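Local coordinates for protein STN1 (Saccharomyces cerevisiae, PDB 3KEY) that regulates telomere length and protects chromosome ends, restraining telomerase loading through Cdc13, here seen as its C-terminal part built of two winged helix-turn-helix domains, at residues 28-34 with 60-64; 139-144 with 156-160; 19-24 with 84-90. One frame throughout, in Å; residues are numbered along the deposited sequence.

Contact 1: 28-34 with 60-64; sequences YKLKEVR and EKEAF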
loop_
_atom_site.group_PDB
_atom_site.type_symbol
_atom_site.label_atom_id
_atom_site.label_comp_id
_atom_site.label_asym_id
_atom_site.label_seq_id
_atom_site.Cartn_x
_atom_site.Cartn_y
_atom_site.Cartn_z
ATOM N N TYR A 28 14.373 2.956 8.853
ATOM C CA TYR A 28 14.459 4.383 9.130
ATOM C C TYR A 28 15.720 5.033 8.561
ATOM O O TYR A 28 15.756 6.245 8.357
ATOM C CB TYR A 28 14.399 4.606 10.638
ATOM C CG TYR A 28 14.251 6.049 11.055
ATOM C CD1 TYR A 28 15.364 6.817 11.407
ATOM C CD2 TYR A 28 12.993 6.635 11.141
ATOM C CE1 TYR A 28 15.218 8.140 11.845
ATOM C CE2 TYR A 28 12.835 7.951 11.574
ATOM C CZ TYR A 28 13.950 8.694 11.928
ATOM O OH TYR A 28 13.785 9.974 12.389
ATOM N N LYS A 29 16.744 4.226 8.299
ATOM C CA LYS A 29 18.000 4.736 7.755
ATOM C C LYS A 29 17.988 4.916 6.233
ATOM O O LYS A 29 18.903 5.523 5.672
ATOM C CB LYS A 29 19.162 3.809 8.141
ATOM C CG LYS A 29 19.460 3.773 9.631
ATOM C CD LYS A 29 20.597 2.812 9.937
ATOM C CE LYS A 29 20.855 2.718 11.437
ATOM N NZ LYS A 29 21.904 1.704 11.758
ATOM N N LEU A 30 16.969 4.385 5.565
ATOM C CA LEU A 30 16.880 4.509 4.112
ATOM C C LEU A 30 16.587 5.943 3.689
ATOM O O LEU A 30 15.698 6.603 4.243
ATOM C CB LEU A 30 15.803 3.570 3.557
ATOM C CG LEU A 30 16.091 2.073 3.726
ATOM C CD1 LEU A 30 14.947 1.251 3.147
ATOM C CD2 LEU A 30 17.396 1.726 3.023
ATOM N N LYS A 31 17.343 6.420 2.703
ATOM C CA LYS A 31 17.194 7.783 2.197
ATOM C C LYS A 31 15.755 8.084 1.811
ATOM O O LYS A 31 15.177 9.073 2.264
ATOM C CB LYS A 31 18.112 8.012 0.989
ATOM C CG LYS A 31 18.120 9.452 0.492
ATOM C CD LYS A 31 19.115 9.663 -0.644
ATOM C CE LYS A 31 19.187 11.140 -1.032
ATOM N NZ LYS A 31 20.181 11.417 -2.115
ATOM N N GLU A 32 15.181 7.225 0.973
ATOM C CA GLU A 32 13.803 7.391 0.529
ATOM C C GLU A 32 12.836 7.503 1.707
ATOM O O GLU A 32 11.881 8.281 1.661
ATOM C CB GLU A 32 13.386 6.223 -0.369
ATOM C CG GLU A 32 13.628 6.458 -1.853
ATOM C CD GLU A 32 13.091 5.325 -2.717
ATOM O OE1 GLU A 32 13.672 4.217 -2.680
ATOM O OE2 GLU A 32 12.080 5.538 -3.426
ATOM N N VAL A 33 13.082 6.726 2.758
ATOM C CA VAL A 33 12.217 6.762 3.932
ATOM C C VAL A 33 12.351 8.099 4.666
ATOM O O VAL A 33 11.352 8.687 5.077
ATOM C CB VAL A 33 12.533 5.596 4.909
ATOM C CG1 VAL A 33 11.687 5.719 6.169
ATOM C CG2 VAL A 33 12.251 4.260 4.226
ATOM N N ARG A 34 13.579 8.583 4.827
ATOM C CA ARG A 34 13.784 9.863 5.503
ATOM C C ARG A 34 13.038 11.000 4.790
ATOM O O ARG A 34 12.489 11.886 5.443
ATOM C CB ARG A 34 15.282 10.199 5.599
ATOM C CG ARG A 34 16.076 9.318 6.564
ATOM C CD ARG A 34 15.361 9.174 7.911
ATOM N NE ARG A 34 15.082 10.453 8.567
ATOM C CZ ARG A 34 15.995 11.206 9.176
ATOM N NH1 ARG A 34 17.264 10.813 9.222
ATOM N NH2 ARG A 34 15.641 12.355 9.741
ATOM N N GLU A 60 9.902 13.712 13.727
ATOM C CA GLU A 60 10.219 12.761 12.658
ATOM C C GLU A 60 10.033 11.315 13.128
ATOM O O GLU A 60 9.486 10.475 12.406
ATOM C CB GLU A 60 11.664 12.945 12.174
ATOM C CG GLU A 60 11.923 14.238 11.406
ATOM C CD GLU A 60 13.364 14.358 10.950
ATOM O OE1 GLU A 60 14.264 14.220 11.802
ATOM O OE2 GLU A 60 13.603 14.592 9.745
ATOM N N LYS A 61 10.499 11.021 14.337
ATOM C CA LYS A 61 10.357 9.679 14.874
ATOM C C LYS A 61 8.879 9.361 15.091
ATOM O O LYS A 61 8.453 8.222 14.914
ATOM C CB LYS A 61 11.171 9.548 16.160
ATOM C CG LYS A 61 12.664 9.524 15.860
ATOM C CD LYS A 61 13.535 9.542 17.096
ATOM C CE LYS A 61 15.008 9.446 16.691
ATOM N NZ LYS A 61 15.918 9.477 17.872
ATOM N N GLU A 62 8.093 10.376 15.440
ATOM C CA GLU A 62 6.658 10.191 15.633
ATOM C C GLU A 62 5.975 9.987 14.269
ATOM O O GLU A 62 5.016 9.216 14.149
ATOM C CB GLU A 62 6.064 11.408 16.346
ATOM C CG GLU A 62 4.551 11.413 16.428
ATOM C CD GLU A 62 4.009 12.576 17.258
ATOM O OE1 GLU A 62 2.779 12.803 17.222
ATOM O OE2 GLU A 62 4.806 13.253 17.950
ATOM N N ALA A 63 6.478 10.673 13.245
ATOM C CA ALA A 63 5.917 10.552 11.901
ATOM C C ALA A 63 6.170 9.149 11.362
ATOM O O ALA A 63 5.281 8.524 10.782
ATOM C CB ALA A 63 6.547 11.589 10.959
ATOM N N PHE A 64 7.397 8.674 11.554
ATOM C CA PHE A 64 7.808 7.356 11.096
ATOM C C PHE A 64 6.960 6.270 11.757
ATOM O O PHE A 64 6.527 5.327 11.101
ATOM C CB PHE A 64 9.283 7.148 11.423
ATOM C CG PHE A 64 9.793 5.778 11.094
ATOM C CD1 PHE A 64 9.825 5.327 9.782
ATOM C CD2 PHE A 64 10.263 4.942 12.103
ATOM C CE1 PHE A 64 10.323 4.065 9.476
ATOM C CE2 PHE A 64 10.764 3.675 11.805
ATOM C CZ PHE A 64 10.792 3.238 10.486
#
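Y28 lays its ring edge against the face of F64: the ring centroids are 4.8 Å apart, the planes meet at 72°, and Y28 CD2 comes within 3.3 Å of F64 CG, which together define an edge-to-face (T-shaped) pair. The same face of F64 also receives Y28 CB, 4.1 Å from the ring centroid and 22° off its normal, a CH-pi contact. With chi1 near 180° (t), the tyrosine reaches along helix 56-73 for one turn, so that Y28 OH lies 3.7 Å from both E60 CB and K61 CG. That hydroxyl has no polar partner in the model and ends against aliphatic carbon. V33 adds a smaller apolar touch, V33 CG1 to F64 CE1 at 3.9 Å. At the E60 end the chemistry changes: R34, folded back through three m rotamers, brings R34 NH2 to 3.0 Å from E60 OE2 in a salt bridge. E60 OE2 is also hydrogen-bonded to T38 OG1, so two residues of helix 31-47 share one carboxylate oxygen. L30 is the N-cap of that helix, so the contact joins the start of helix 31-47, and the turn before it, to helix 56-73 in the helical part of the first winged helix-turn-helix domain. There, L27 of helix 24-28 touches V33 and F64, while I13 of helix 6-16 packs on V33.

Contact 2: 139-144 with 156-160; sequences FKECLK and NWWID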
loop_
_atom_site.group_PDB
_atom_site.type_symbol
_atom_site.label_atom_id
_atom_site.label_comp_id
_atom_site.label_asym_id
_atom_site.label_seq_id
_atom_site.Cartn_x
_atom_site.Cartn_y
_atom_site.Cartn_z
ATOM N N PHE A 139 -4.560 -2.446 -5.032
ATOM C CA PHE A 139 -5.127 -2.475 -6.379
ATOM C C PHE A 139 -4.965 -1.144 -7.117
ATOM O O PHE A 139 -4.705 -1.139 -8.321
ATOM C CB PHE A 139 -6.603 -2.912 -6.350
ATOM C CG PHE A 139 -6.783 -4.416 -6.355
ATOM C CD1 PHE A 139 -6.710 -5.145 -5.172
ATOM C CD2 PHE A 139 -6.961 -5.103 -7.557
ATOM C CE1 PHE A 139 -6.809 -6.541 -5.181
ATOM C CE2 PHE A 139 -7.061 -6.496 -7.584
ATOM C CZ PHE A 139 -6.984 -7.219 -6.392
ATOM N N LYS A 140 -5.098 -0.021 -6.408
ATOM C CA LYS A 140 -4.910 1.278 -7.050
ATOM C C LYS A 140 -3.500 1.377 -7.653
ATOM O O LYS A 140 -3.333 1.790 -8.805
ATOM C CB LYS A 140 -5.129 2.422 -6.050
ATOM C CG LYS A 140 -6.598 2.761 -5.805
ATOM C CD LYS A 140 -6.768 3.927 -4.832
ATOM C CE LYS A 140 -8.238 4.351 -4.730
ATOM N NZ LYS A 140 -8.421 5.467 -3.747
ATOM N N GLU A 141 -2.491 0.998 -6.872
ATOM C CA GLU A 141 -1.110 1.037 -7.342
ATOM C C GLU A 141 -0.871 0.107 -8.539
ATOM O O GLU A 141 -0.206 0.485 -9.505
ATOM C CB GLU A 141 -0.148 0.662 -6.217
ATOM C CG GLU A 141 0.630 1.830 -5.675
ATOM C CD GLU A 141 1.162 2.734 -6.783
ATOM O OE1 GLU A 141 1.940 2.268 -7.660
ATOM O OE2 GLU A 141 0.791 3.915 -6.774
ATOM N N CYS A 142 -1.393 -1.112 -8.468
ATOM C CA CYS A 142 -1.231 -2.050 -9.573
ATOM C C CYS A 142 -1.940 -1.537 -10.823
ATOM O O CYS A 142 -1.388 -1.590 -11.919
ATOM C CB CYS A 142 -1.783 -3.422 -9.198
ATOM S SG CYS A 142 -0.823 -4.233 -7.920
ATOM N N LEU A 143 -3.160 -1.036 -10.658
ATOM C CA LEU A 143 -3.913 -0.524 -11.799
ATOM C C LEU A 143 -3.201 0.672 -12.418
ATOM O O LEU A 143 -3.177 0.827 -13.640
ATOM C CB LEU A 143 -5.343 -0.156 -11.370
ATOM C CG LEU A 143 -6.229 -1.392 -11.138
ATOM C CD1 LEU A 143 -7.518 -1.033 -10.408
ATOM C CD2 LEU A 143 -6.542 -2.028 -12.499
ATOM N N LYS A 144 -2.605 1.503 -11.570
ATOM C CA LYS A 144 -1.869 2.677 -12.032
ATOM C C LYS A 144 -0.706 2.200 -12.917
ATOM O O LYS A 144 -0.476 2.732 -14.007
ATOM C CB LYS A 144 -1.353 3.454 -10.815
ATOM C CG LYS A 144 -0.654 4.775 -11.098
ATOM C CD LYS A 144 -0.375 5.522 -9.775
ATOM C CE LYS A 144 0.437 6.801 -10.000
ATOM N NZ LYS A 144 0.622 7.625 -8.757
ATOM N N ASN A 156 -9.031 3.167 -18.843
ATOM C CA ASN A 156 -9.370 3.767 -17.538
ATOM C C ASN A 156 -9.765 2.693 -16.523
ATOM O O ASN A 156 -10.075 1.557 -16.893
ATOM C CB ASN A 156 -10.551 4.742 -17.661
ATOM C CG ASN A 156 -10.164 6.061 -18.297
ATOM O OD1 ASN A 156 -9.279 6.765 -17.806
ATOM N ND2 ASN A 156 -10.831 6.407 -19.397
ATOM N N TRP A 157 -9.764 3.067 -15.247
ATOM C CA TRP A 157 -10.147 2.149 -14.177
ATOM C C TRP A 157 -10.726 2.906 -12.988
ATOM O O TRP A 157 -10.423 4.077 -12.788
ATOM C CB TRP A 157 -8.945 1.318 -13.692
ATOM C CG TRP A 157 -7.816 2.127 -13.111
ATOM C CD1 TRP A 157 -6.701 2.572 -13.769
ATOM C CD2 TRP A 157 -7.712 2.618 -11.766
ATOM N NE1 TRP A 157 -5.912 3.310 -12.916
ATOM C CE2 TRP A 157 -6.506 3.355 -11.684
ATOM C CE3 TRP A 157 -8.521 2.508 -10.624
ATOM C CZ2 TRP A 157 -6.089 3.987 -10.497
ATOM C CZ3 TRP A 157 -8.110 3.136 -9.444
ATOM C CH2 TRP A 157 -6.900 3.866 -9.394
ATOM N N TRP A 158 -11.565 2.228 -12.213
ATOM C CA TRP A 158 -12.166 2.802 -11.011
ATOM C C TRP A 158 -12.336 1.662 -10.009
ATOM O O TRP A 158 -12.468 0.498 -10.396
ATOM C CB TRP A 158 -13.559 3.381 -11.293
ATOM C CG TRP A 158 -13.613 4.471 -12.320
ATOM C CD1 TRP A 158 -13.672 5.819 -12.090
ATOM C CD2 TRP A 158 -13.661 4.301 -13.740
ATOM N NE1 TRP A 158 -13.762 6.501 -13.286
ATOM C CE2 TRP A 158 -13.757 5.592 -14.315
ATOM C CE3 TRP A 158 -13.632 3.182 -14.588
ATOM C CZ2 TRP A 158 -13.828 5.797 -15.699
ATOM C CZ3 TRP A 158 -13.704 3.384 -15.969
ATOM C CH2 TRP A 158 -13.801 4.688 -16.509
ATOM N N ILE A 159 -12.335 2.002 -8.727
ATOM C CA ILE A 159 -12.548 1.015 -7.687
ATOM C C ILE A 159 -13.682 1.505 -6.792
ATOM O O ILE A 159 -13.615 2.613 -6.257
ATOM C CB ILE A 159 -11.285 0.798 -6.825
ATOM C CG1 ILE A 159 -10.156 0.228 -7.689
ATOM C CG2 ILE A 159 -11.606 -0.146 -5.655
ATOM C CD1 ILE A 159 -8.877 -0.067 -6.905
ATOM N N ASP A 160 -14.727 0.689 -6.659
ATOM C CA ASP A 160 -15.871 1.009 -5.801
ATOM C C ASP A 160 -15.850 0.115 -4.570
ATOM O O ASP A 160 -15.260 -0.965 -4.586
ATOM C CB ASP A 160 -17.201 0.759 -6.519
ATOM C CG ASP A 160 -17.569 1.867 -7.479
ATOM O OD1 ASP A 160 -16.910 2.923 -7.460
ATOM O OD2 ASP A 160 -18.530 1.679 -8.248
#
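Two side chains of strand 156-160, W157 and I159, project toward helix 139-144, where L143 and K140 each meet both. The segments run antiparallel (175°) with their axes 9.6 Å apart at closest approach. L143 CB sits squarely over the indole of W157, 3.6 Å from the centroid of the five-membered ring and only 6° off its normal, a CH-pi contact. The p rotamer of W157 (chi1 62°) turns that face to the helix and carries the six-membered ring along to K140, where W157 CH2 is 3.8 Å from K140 CG. One step along this side of the strand, the tip of I159 enters the hollow bounded by F139, K140 and L143: I159 CD1 lies 3.7 Å from F139 CB, 3.8 Å from K140 CG and 3.9 Å from L143 CD1. W158, between them in sequence, points away. Helix 132-149 thus packs on the sheet of the second winged helix-turn-helix domain, F139 and L143 also touching L176 and L178 of neighbouring strand 173-180; on a flank of the helix, I103 of helix 90-108 touches L143 and C142. The closest approaches are nearly all carbon to carbon, even for K140's aliphatic stem; adhesion therefore rests on shape and apolar burial rather than directed polar bonds.

Contact 3: 19-24 with 84-90; sequences MKEISN and SETFDLL
Strands 21-23 and 86-88 run antiparallel, axes 4.5 Å apart at 157°, with I22 opposite F87 as the hydrogen-bonded pair (CA-CA 5.4 Å) and E21-D88 (4.7 Å) and S23-T86 (4.0 Å) as non-hydrogen-bonded pairs. Four backbone bonds fix the register: I22 N to F87 O, 3.1 Å; F87 N to I22 O, 2.8 Å; L89 N to K20 O, 2.9 Å; N24 N to E85 O, 2.9 Å. E85 takes a left-handed backbone (55/54) and with T86 forms a G1 bulge facing D81. Both strand ends lead into helices: S23 (chi1 p) N-caps one, S23 OG accepting from D26 N, and D88 (chi1 t) caps the other, D88 OD1 accepting from L90 N at 3.1 Å. T86 OG1 donates to S84 OG (2.6 Å), itself hydrogen-bonded to D81 OD2. E21 salt-bridges K80, and E85 K82. I22 CG2 meets L89 CD1 at 4.0 Å. Such pairing is characteristic of the small winged-helix sheet; its cohesion is mainly backbone bonding, supplemented by apolar contact.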
loop_
_atom_site.group_PDB
_atom_site.type_symbol
_atom_site.label_atom_id
_atom_site.label_comp_id
_atom_site.label_asym_id
_atom_site.label_seq_id
_atom_site.Cartn_x
_atom_site.Cartn_y
_atom_site.Cartn_z
ATOM N N MET A 19 14.187 -7.927 -0.116
ATOM C CA MET A 19 14.291 -8.702 1.117
ATOM C C MET A 19 12.904 -9.088 1.616
ATOM O O MET A 19 11.906 -8.489 1.219
ATOM C CB MET A 19 15.019 -7.883 2.189
ATOM C CG MET A 19 14.480 -6.469 2.347
ATOM S SD MET A 19 15.554 -5.403 3.331
ATOM C CE MET A 19 16.505 -4.606 2.031
ATOM N N LYS A 20 12.851 -10.086 2.495
ATOM C CA LYS A 20 11.582 -10.553 3.043
ATOM C C LYS A 20 11.232 -9.897 4.375
ATOM O O LYS A 20 10.085 -9.954 4.818
ATOM C CB LYS A 20 11.618 -12.068 3.224
ATOM C CG LYS A 20 12.059 -12.825 1.989
ATOM C CD LYS A 20 12.319 -14.280 2.339
ATOM C CE LYS A 20 13.052 -15.024 1.234
ATOM N NZ LYS A 20 13.327 -16.429 1.668
ATOM N N GLU A 21 12.219 -9.278 5.011
ATOM C CA GLU A 21 12.002 -8.619 6.293
ATOM C C GLU A 21 13.004 -7.485 6.469
ATOM O O GLU A 21 14.046 -7.454 5.811
ATOM C CB GLU A 21 12.196 -9.612 7.452
ATOM C CG GLU A 21 13.544 -9.436 8.204
ATOM C CD GLU A 21 13.936 -10.674 9.014
ATOM O OE1 GLU A 21 14.977 -10.647 9.713
ATOM O OE2 GLU A 21 13.201 -11.681 8.938
ATOM N N ILE A 22 12.686 -6.563 7.371
ATOM C CA ILE A 22 13.574 -5.452 7.675
ATOM C C ILE A 22 13.267 -4.906 9.066
ATOM O O ILE A 22 12.106 -4.830 9.481
ATOM C CB ILE A 22 13.461 -4.314 6.631
ATOM C CG1 ILE A 22 14.499 -3.230 6.937
ATOM C CG2 ILE A 22 12.057 -3.719 6.644
ATOM C CD1 ILE A 22 14.643 -2.187 5.840
ATOM N N SER A 23 14.312 -4.541 9.795
ATOM C CA SER A 23 14.125 -4.007 11.132
ATOM C C SER A 23 13.740 -2.539 11.054
ATOM O O SER A 23 14.046 -1.851 10.079
ATOM C CB SER A 23 15.407 -4.153 11.957
ATOM O OG SER A 23 16.431 -3.322 11.436
ATOM N N ASN A 24 13.068 -2.081 12.102
ATOM C CA ASN A 24 12.613 -0.709 12.231
ATOM C C ASN A 24 13.790 0.266 12.058
ATOM O O ASN A 24 13.662 1.291 11.383
ATOM C CB ASN A 24 11.980 -0.548 13.615
ATOM C CG ASN A 24 11.141 0.701 13.745
ATOM O OD1 ASN A 24 10.124 0.860 13.066
ATOM N ND2 ASN A 24 11.551 1.591 14.637
ATOM N N SER A 84 12.658 -7.425 18.484
ATOM C CA SER A 84 13.662 -6.769 17.648
ATOM C C SER A 84 13.018 -5.730 16.713
ATOM O O SER A 84 13.713 -5.041 15.964
ATOM C CB SER A 84 14.427 -7.804 16.813
ATOM O OG SER A 84 13.597 -8.381 15.818
ATOM N N GLU A 85 11.694 -5.611 16.773
ATOM C CA GLU A 85 10.964 -4.670 15.923
ATOM C C GLU A 85 11.303 -4.934 14.454
ATOM O O GLU A 85 11.729 -4.036 13.724
ATOM C CB GLU A 85 11.320 -3.220 16.283
ATOM C CG GLU A 85 10.953 -2.796 17.708
ATOM C CD GLU A 85 9.447 -2.734 17.947
ATOM O OE1 GLU A 85 9.034 -2.330 19.059
ATOM O OE2 GLU A 85 8.673 -3.087 17.029
ATOM N N THR A 86 11.123 -6.181 14.030
ATOM C CA THR A 86 11.392 -6.562 12.652
ATOM C C THR A 86 10.068 -6.745 11.926
ATOM O O THR A 86 9.161 -7.423 12.420
ATOM C CB THR A 86 12.207 -7.867 12.582
ATOM O OG1 THR A 86 13.436 -7.686 13.289
ATOM C CG2 THR A 86 12.514 -8.236 11.140
ATOM N N PHE A 87 9.955 -6.131 10.753
ATOM C CA PHE A 87 8.725 -6.224 9.974
ATOM C C PHE A 87 8.798 -7.289 8.899
ATOM O O PHE A 87 9.841 -7.506 8.286
ATOM C CB PHE A 87 8.391 -4.874 9.322
ATOM C CG PHE A 87 8.212 -3.762 10.306
ATOM C CD1 PHE A 87 9.258 -2.886 10.585
ATOM C CD2 PHE A 87 7.011 -3.617 10.994
ATOM C CE1 PHE A 87 9.113 -1.885 11.536
ATOM C CE2 PHE A 87 6.855 -2.617 11.949
ATOM C CZ PHE A 87 7.907 -1.749 12.222
ATOM N N ASP A 88 7.671 -7.954 8.691
ATOM C CA ASP A 88 7.540 -8.993 7.680
ATOM C C ASP A 88 7.016 -8.271 6.437
ATOM O O ASP A 88 5.968 -7.626 6.490
ATOM C CB ASP A 88 6.523 -10.036 8.157
ATOM C CG ASP A 88 6.368 -11.196 7.194
ATOM O OD1 ASP A 88 7.106 -11.265 6.188
ATOM O OD2 ASP A 88 5.500 -12.052 7.454
ATOM N N LEU A 89 7.743 -8.370 5.330
ATOM C CA LEU A 89 7.324 -7.703 4.108
ATOM C C LEU A 89 6.589 -8.645 3.139
ATOM O O LEU A 89 6.040 -8.206 2.118
ATOM C CB LEU A 89 8.548 -7.088 3.421
ATOM C CG LEU A 89 9.384 -6.120 4.264
ATOM C CD1 LEU A 89 10.528 -5.567 3.417
ATOM C CD2 LEU A 89 8.510 -4.987 4.787
ATOM N N LEU A 90 6.560 -9.934 3.470
ATOM C CA LEU A 90 5.906 -10.922 2.610
ATOM C C LEU A 90 4.413 -10.685 2.389
ATOM O O LEU A 90 3.896 -10.944 1.304
ATOM C CB LEU A 90 6.124 -12.332 3.156
ATOM C CG LEU A 90 7.559 -12.853 3.057
ATOM C CD1 LEU A 90 7.615 -14.298 3.559
ATOM C CD2 LEU A 90 8.031 -12.774 1.613
#

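Contact 1 lies in the first winged helix-turn-helix domain, as does contact 3 except that its segment 84-90 runs on into the second, which holds contact 2. Along the chain contact 1 nests within the loop that contact 3 closes; contact 2 opens only afterwards. The centres of contacts 1 and 3 lie about 15 Å apart, and the contacts touch: N24 OD1 is 3.1 Å from F64 CE2, so the start of helix 24-28, just after strand 21-23, packs on helix 56-73. Contact 2, across the chain's centre from both, lies about 28 and 27 Å away between centres. Helix 90-108 bridges the domains, from the end of 84-90 to a flank of 139-144, where I103 packs.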